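Local coordinates for acetyl-CoA hydrolase/transferase family protein (Porphyromonas gingivalis, PDB 2NVV) that probably hydrolyses acetyl-CoA or transfers its CoA group to another acid, and binds zinc, at residues A29-A37 and R154-K162; S213-F221 and S308-D316. All coordinates share one frame; numbering follows the deposited sequence.

Contact 1: residues A29-A37 and R154-K162; sequences AGNPKVVPA and RIIVELNDK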
# COMPACT_ATOMS: atom_id res chain seq x y z
N ALA A 29 -6.65 -3.35 -25.84
CA ALA A 29 -6.92 -2.01 -26.37
C ALA A 29 -5.67 -1.11 -26.41
O ALA A 29 -4.98 -0.95 -25.39
CB ALA A 29 -8.02 -1.34 -25.54
N GLY A 30 -5.39 -0.54 -27.58
CA GLY A 30 -4.24 0.35 -27.74
C GLY A 30 -2.90 -0.34 -27.97
O GLY A 30 -1.88 0.32 -28.03
N ASN A 31 -2.93 -1.66 -28.12
CA ASN A 31 -1.72 -2.45 -28.34
C ASN A 31 -1.46 -2.80 -29.79
O ASN A 31 -2.40 -2.95 -30.58
CB ASN A 31 -1.83 -3.77 -27.56
CG ASN A 31 -1.32 -3.66 -26.15
OD1 ASN A 31 -0.12 -3.76 -25.90
ND2 ASN A 31 -2.22 -3.43 -25.22
N PRO A 32 -0.18 -2.92 -30.17
CA PRO A 32 0.17 -3.27 -31.55
C PRO A 32 -0.34 -4.69 -31.79
O PRO A 32 -0.30 -5.52 -30.89
CB PRO A 32 1.70 -3.16 -31.54
CG PRO A 32 2.05 -3.49 -30.12
CD PRO A 32 1.03 -2.70 -29.37
N LYS A 33 -0.81 -4.97 -33.01
CA LYS A 33 -1.38 -6.28 -33.33
C LYS A 33 -0.73 -7.08 -34.47
O LYS A 33 -1.02 -8.28 -34.62
CB LYS A 33 -2.86 -6.10 -33.65
CG LYS A 33 -3.65 -5.42 -32.57
CD LYS A 33 -4.98 -4.92 -33.10
CE LYS A 33 -5.82 -4.27 -32.00
NZ LYS A 33 -5.20 -3.04 -31.46
N VAL A 34 0.13 -6.46 -35.26
CA VAL A 34 0.74 -7.18 -36.37
C VAL A 34 2.27 -7.31 -36.31
O VAL A 34 2.84 -8.30 -36.78
CB VAL A 34 0.29 -6.54 -37.72
CG1 VAL A 34 1.06 -5.27 -37.97
CG2 VAL A 34 0.48 -7.53 -38.86
N VAL A 35 2.94 -6.34 -35.72
CA VAL A 35 4.38 -6.42 -35.63
C VAL A 35 4.88 -7.48 -34.64
O VAL A 35 5.78 -8.26 -34.96
CB VAL A 35 4.99 -5.05 -35.25
CG1 VAL A 35 6.51 -5.20 -35.02
CG2 VAL A 35 4.74 -4.06 -36.37
N PRO A 36 4.30 -7.54 -33.42
CA PRO A 36 4.78 -8.57 -32.49
C PRO A 36 4.75 -10.00 -33.04
O PRO A 36 5.59 -10.83 -32.68
CB PRO A 36 3.87 -8.37 -31.26
CG PRO A 36 2.70 -7.61 -31.79
CD PRO A 36 3.29 -6.68 -32.79
N ALA A 37 3.81 -10.28 -33.93
CA ALA A 37 3.71 -11.60 -34.54
C ALA A 37 4.88 -11.80 -35.51
O ALA A 37 5.40 -12.91 -35.65
CB ALA A 37 2.39 -11.74 -35.28
N ARG A 154 14.40 3.66 -30.48
CA ARG A 154 13.67 3.73 -31.74
C ARG A 154 12.22 3.33 -31.54
O ARG A 154 11.90 2.52 -30.66
CB ARG A 154 14.34 2.86 -32.80
CG ARG A 154 14.76 1.50 -32.29
CD ARG A 154 15.61 0.74 -33.31
NE ARG A 154 15.93 -0.60 -32.83
CZ ARG A 154 16.74 -0.85 -31.81
NH1 ARG A 154 17.32 0.16 -31.17
NH2 ARG A 154 16.95 -2.09 -31.40
N ILE A 155 11.33 3.90 -32.36
CA ILE A 155 9.90 3.64 -32.26
C ILE A 155 9.32 3.04 -33.52
O ILE A 155 9.59 3.50 -34.62
CB ILE A 155 9.13 4.93 -31.95
CG1 ILE A 155 9.61 5.51 -30.62
CG2 ILE A 155 7.63 4.65 -31.91
CD1 ILE A 155 9.03 6.86 -30.29
N ILE A 156 8.51 1.99 -33.35
CA ILE A 156 7.85 1.33 -34.47
C ILE A 156 6.36 1.63 -34.34
O ILE A 156 5.70 1.14 -33.43
CB ILE A 156 8.05 -0.20 -34.44
CG1 ILE A 156 9.54 -0.54 -34.63
CG2 ILE A 156 7.19 -0.85 -35.51
CD1 ILE A 156 9.84 -2.02 -34.57
N VAL A 157 5.84 2.45 -35.24
CA VAL A 157 4.43 2.82 -35.22
C VAL A 157 3.52 1.94 -36.10
O VAL A 157 3.91 1.49 -37.18
CB VAL A 157 4.24 4.28 -35.66
CG1 VAL A 157 2.77 4.67 -35.55
CG2 VAL A 157 5.13 5.19 -34.82
N GLU A 158 2.31 1.73 -35.61
CA GLU A 158 1.31 0.91 -36.29
C GLU A 158 0.07 1.80 -36.45
O GLU A 158 -0.63 2.08 -35.49
CB GLU A 158 1.02 -0.29 -35.40
CG GLU A 158 0.48 -1.51 -36.09
CD GLU A 158 0.54 -2.75 -35.21
OE1 GLU A 158 1.63 -3.34 -35.06
OE2 GLU A 158 -0.51 -3.11 -34.64
N LEU A 159 -0.20 2.24 -37.68
CA LEU A 159 -1.33 3.12 -37.99
C LEU A 159 -2.61 2.34 -38.30
O LEU A 159 -2.80 1.86 -39.42
CB LEU A 159 -0.99 4.00 -39.19
CG LEU A 159 -1.36 5.48 -39.20
CD1 LEU A 159 -1.29 5.98 -40.63
CD2 LEU A 159 -2.75 5.71 -38.66
N ASN A 160 -3.50 2.24 -37.31
CA ASN A 160 -4.75 1.49 -37.47
C ASN A 160 -5.87 2.24 -38.18
O ASN A 160 -6.27 3.33 -37.79
CB ASN A 160 -5.25 1.04 -36.10
CG ASN A 160 -6.15 -0.17 -36.18
OD1 ASN A 160 -6.87 -0.34 -37.16
ND2 ASN A 160 -6.12 -1.00 -35.15
N ASP A 161 -6.39 1.62 -39.24
CA ASP A 161 -7.49 2.16 -40.05
C ASP A 161 -8.76 2.42 -39.24
O ASP A 161 -9.42 3.44 -39.41
CB ASP A 161 -7.86 1.14 -41.13
CG ASP A 161 -7.41 1.56 -42.49
OD1 ASP A 161 -7.86 2.64 -42.94
OD2 ASP A 161 -6.61 0.83 -43.12
N LYS A 162 -9.09 1.48 -38.37
CA LYS A 162 -10.30 1.52 -37.56
C LYS A 162 -10.45 2.61 -36.50
O LYS A 162 -11.55 2.81 -35.97
CB LYS A 162 -10.50 0.15 -36.92
CG LYS A 162 -10.64 -0.98 -37.94
CD LYS A 162 -11.61 -0.59 -39.05
CE LYS A 162 -12.25 -1.80 -39.70
NZ LYS A 162 -11.23 -2.76 -40.19

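Contact 2: residues S213-F221 and S308-D316; sequences SEPNDESDF and SVSRSVIQD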
# COMPACT_ATOMS: atom_id res chain seq x y z
N SER A 213 -5.36 -2.36 -40.23
CA SER A 213 -6.80 -2.14 -40.18
C SER A 213 -7.29 -3.26 -39.29
O SER A 213 -7.62 -4.33 -39.76
CB SER A 213 -7.41 -2.24 -41.57
OG SER A 213 -8.77 -1.85 -41.54
N GLU A 214 -7.30 -3.01 -38.00
CA GLU A 214 -7.72 -4.02 -37.04
C GLU A 214 -8.92 -3.56 -36.22
O GLU A 214 -8.84 -2.60 -35.45
CB GLU A 214 -6.54 -4.37 -36.11
CG GLU A 214 -5.28 -4.80 -36.85
CD GLU A 214 -5.44 -6.13 -37.55
OE1 GLU A 214 -4.67 -6.41 -38.49
OE2 GLU A 214 -6.33 -6.92 -37.14
N PRO A 215 -10.05 -4.24 -36.39
CA PRO A 215 -11.28 -3.91 -35.66
C PRO A 215 -11.28 -4.50 -34.26
O PRO A 215 -10.50 -5.39 -33.97
CB PRO A 215 -12.36 -4.52 -36.54
CG PRO A 215 -11.70 -5.78 -37.01
CD PRO A 215 -10.31 -5.30 -37.39
N ASN A 216 -12.15 -3.98 -33.40
CA ASN A 216 -12.29 -4.46 -32.03
C ASN A 216 -12.98 -5.81 -32.09
O ASN A 216 -13.75 -6.07 -33.04
CB ASN A 216 -13.18 -3.51 -31.21
CG ASN A 216 -12.39 -2.37 -30.57
OD1 ASN A 216 -11.59 -1.70 -31.22
ND2 ASN A 216 -12.64 -2.14 -29.29
N ASP A 217 -12.72 -6.68 -31.12
CA ASP A 217 -13.39 -7.98 -31.11
C ASP A 217 -14.82 -7.67 -30.68
O ASP A 217 -15.09 -6.57 -30.18
CB ASP A 217 -12.77 -8.94 -30.10
CG ASP A 217 -11.39 -9.39 -30.49
OD1 ASP A 217 -10.44 -8.57 -30.39
OD2 ASP A 217 -11.25 -10.57 -30.90
N GLU A 218 -15.74 -8.60 -30.87
CA GLU A 218 -17.09 -8.33 -30.43
C GLU A 218 -17.31 -9.00 -29.09
O GLU A 218 -16.52 -9.83 -28.67
CB GLU A 218 -18.14 -8.82 -31.44
CG GLU A 218 -19.56 -8.44 -31.02
CD GLU A 218 -19.79 -6.92 -30.93
OE1 GLU A 218 -19.81 -6.26 -31.99
OE2 GLU A 218 -19.95 -6.39 -29.80
N SER A 219 -18.39 -8.59 -28.42
CA SER A 219 -18.74 -9.12 -27.11
C SER A 219 -19.05 -10.60 -27.23
O SER A 219 -19.89 -11.01 -28.04
CB SER A 219 -19.96 -8.37 -26.56
OG SER A 219 -21.03 -8.36 -27.49
N ASP A 220 -18.36 -11.40 -26.42
CA ASP A 220 -18.53 -12.84 -26.42
C ASP A 220 -19.21 -13.36 -25.15
O ASP A 220 -18.78 -13.05 -24.04
CB ASP A 220 -17.17 -13.51 -26.60
CG ASP A 220 -16.58 -13.28 -28.00
OD1 ASP A 220 -15.41 -13.64 -28.24
OD2 ASP A 220 -17.31 -12.73 -28.87
N PHE A 221 -20.26 -14.16 -25.35
CA PHE A 221 -21.06 -14.79 -24.29
C PHE A 221 -20.91 -14.25 -22.87
O PHE A 221 -19.89 -14.51 -22.20
CB PHE A 221 -20.79 -16.29 -24.30
CG PHE A 221 -21.58 -17.06 -23.27
CD1 PHE A 221 -22.95 -16.90 -23.15
CD2 PHE A 221 -20.93 -17.96 -22.43
CE1 PHE A 221 -23.68 -17.65 -22.21
CE2 PHE A 221 -21.65 -18.71 -21.49
CZ PHE A 221 -23.03 -18.55 -21.38
N SER A 308 -11.90 -0.35 -23.05
CA SER A 308 -11.96 -1.73 -23.50
C SER A 308 -13.40 -2.14 -23.73
O SER A 308 -14.01 -2.78 -22.87
CB SER A 308 -11.32 -2.63 -22.45
OG SER A 308 -9.95 -2.29 -22.28
N VAL A 309 -13.93 -1.79 -24.89
CA VAL A 309 -15.32 -2.10 -25.23
C VAL A 309 -15.45 -2.99 -26.46
O VAL A 309 -14.52 -3.11 -27.25
CB VAL A 309 -16.12 -0.81 -25.47
CG1 VAL A 309 -16.10 0.04 -24.20
CG2 VAL A 309 -15.54 -0.05 -26.65
N SER A 310 -16.62 -3.61 -26.62
CA SER A 310 -16.88 -4.49 -27.75
C SER A 310 -16.94 -3.68 -29.04
O SER A 310 -17.04 -2.46 -29.00
CB SER A 310 -18.18 -5.26 -27.53
OG SER A 310 -19.26 -4.39 -27.29
N ARG A 311 -16.88 -4.36 -30.18
CA ARG A 311 -16.92 -3.70 -31.48
C ARG A 311 -18.19 -2.89 -31.68
O ARG A 311 -18.17 -1.80 -32.24
CB ARG A 311 -16.79 -4.72 -32.61
CG ARG A 311 -16.88 -4.11 -34.01
CD ARG A 311 -16.83 -5.19 -35.09
NE ARG A 311 -15.67 -6.07 -34.92
CZ ARG A 311 -15.44 -7.15 -35.66
NH1 ARG A 311 -14.37 -7.90 -35.45
NH2 ARG A 311 -16.29 -7.47 -36.62
N SER A 312 -19.31 -3.43 -31.21
CA SER A 312 -20.59 -2.74 -31.35
C SER A 312 -20.58 -1.42 -30.60
O SER A 312 -21.10 -0.41 -31.08
CB SER A 312 -21.72 -3.61 -30.82
OG SER A 312 -22.90 -2.84 -30.67
N VAL A 313 -19.97 -1.45 -29.42
CA VAL A 313 -19.89 -0.27 -28.56
C VAL A 313 -18.91 0.78 -29.06
O VAL A 313 -19.20 1.98 -29.02
CB VAL A 313 -19.51 -0.69 -27.13
CG1 VAL A 313 -19.27 0.53 -26.27
CG2 VAL A 313 -20.63 -1.53 -26.52
N ILE A 314 -17.74 0.33 -29.54
CA ILE A 314 -16.72 1.24 -30.04
C ILE A 314 -17.20 1.95 -31.29
O ILE A 314 -16.87 3.10 -31.51
CB ILE A 314 -15.39 0.51 -30.35
CG1 ILE A 314 -14.29 1.54 -30.57
CG2 ILE A 314 -15.53 -0.36 -31.58
CD1 ILE A 314 -13.96 2.37 -29.35
N GLN A 315 -17.99 1.26 -32.11
CA GLN A 315 -18.53 1.86 -33.33
C GLN A 315 -19.59 2.89 -32.97
O GLN A 315 -19.71 3.92 -33.63
CB GLN A 315 -19.12 0.80 -34.25
CG GLN A 315 -18.11 -0.23 -34.72
CD GLN A 315 -18.66 -1.16 -35.78
OE1 GLN A 315 -19.71 -1.78 -35.61
NE2 GLN A 315 -17.93 -1.28 -36.90
N ASP A 316 -20.34 2.63 -31.90
CA ASP A 316 -21.36 3.58 -31.48
C ASP A 316 -20.71 4.86 -30.97
O ASP A 316 -21.19 5.98 -31.21
CB ASP A 316 -22.24 2.95 -30.40
CG ASP A 316 -23.31 3.91 -29.88
OD1 ASP A 316 -23.96 4.59 -30.70
OD2 ASP A 316 -23.50 3.98 -28.65
O HOH W 1 -11.76 -0.90 -27.16

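Contact 1: residues A29-A37 and R154-K162
The chain leading into helix 35-47 passes over strand 154-160 at Pro32 and Glu158, whose CA atoms are 6.4 Å apart. Glu158 carries most of the contact. Its CG lies anti to the backbone N (chi1 -156°), and the extended chain lifts the carboxylate off the sheet to the backbone amides where the loop runs into the helix. OE2 accepts from Lys33 N in a nearly straight bond (169°); its 2.5 Å is shorter than usual and, at this resolution, no sign of unusual strength. OE1 receives a weak bond from Val35 N at 3.3 Å, while Val34 N makes long, weak bonds to both oxygens. Pro32 CB and Val34 CG1 each come to 3.5 Å from Glu158 OE1. Two residues earlier on the same face of the strand, Ile156 CG2 meets Val35 CG2 at 4.1 Å, an apolar contact. Lys33 NZ donates to Asn31 O in the carbonyl plane (2.9 Å) and forms a salt bridge with Glu126 of strand 122-127, which also accepts from Asn160 ND2. The buried carboxylate thus meets three successive N-H groups, of which only that of Lys33 bonds more than weakly, a setting expected to favour its ionised form.

Contact 2: residues S213-F221 and S308-D316
Asn216 O is gripped by the guanidinium of Arg311, whose NE donates at 2.7 Å and whose NH1 adds a weak bond at 3.1 Å. The NE bond runs nearly along the C=O axis (166°), and the oxygen lies in the guanidinium plane, at its edge; Pro215 CG sits over one face, 3.7 Å from NH1. Arg311 leaves its backbone with CG anti to N and bends at chi3 (-53°), which turns the guanidinium back alongside the loop. The Asn216 side chain reaches the other way, its ND2 donating to Val309 O at 2.9 Å; a water accepts from the same ND2 and from Val309 N. The Asn216 and Ile314 side chains cross at about a right angle, Asn216 CG lying 3.9 Å from Ile314 CG2. Glu218, bent at chi2, curls back so that OE2 takes Ser219 N (3.0 Å) and Ser219 OG from opposite faces of the carboxylate. Ser310 OG is hydrogen-bonded to Asp288 of helix 288-295. Ser310 holds the N-cap position, and the arrangement is that of an irregular loop laid across a helix N-terminus, offering Asp217 O and Glu218 OE2 to the first-turn N-H groups of Arg311 and Ser312 in weak bonds, the latter at 3.3 Å between Ser312 N and Glu218 OE2.

Overall arrangement
Contact 1 closes before contact 2 opens along the chain, and their centres are about 17 Å apart. Contact 1 lies on the seven-stranded parallel sheet of the N-terminal domain, where strand 154-160 runs between strands 122-127 and 206-212. Contact 2 begins where the edge strand 206-212 ends, and its loop leads on towards helix 226-245 while resting on helix 311-318. The two meet directly: Asn160 OD1 and Glu214 N are 2.8 Å apart, Lys162 NZ and Ser213 OG 3.0 Å, both probable hydrogen bonds. Together they tie the C-terminal side of the parallel sheet to helix 311-318, and the Val309 side chain lies about 10 Å from that of Val259, a predicted CoA-binding residue.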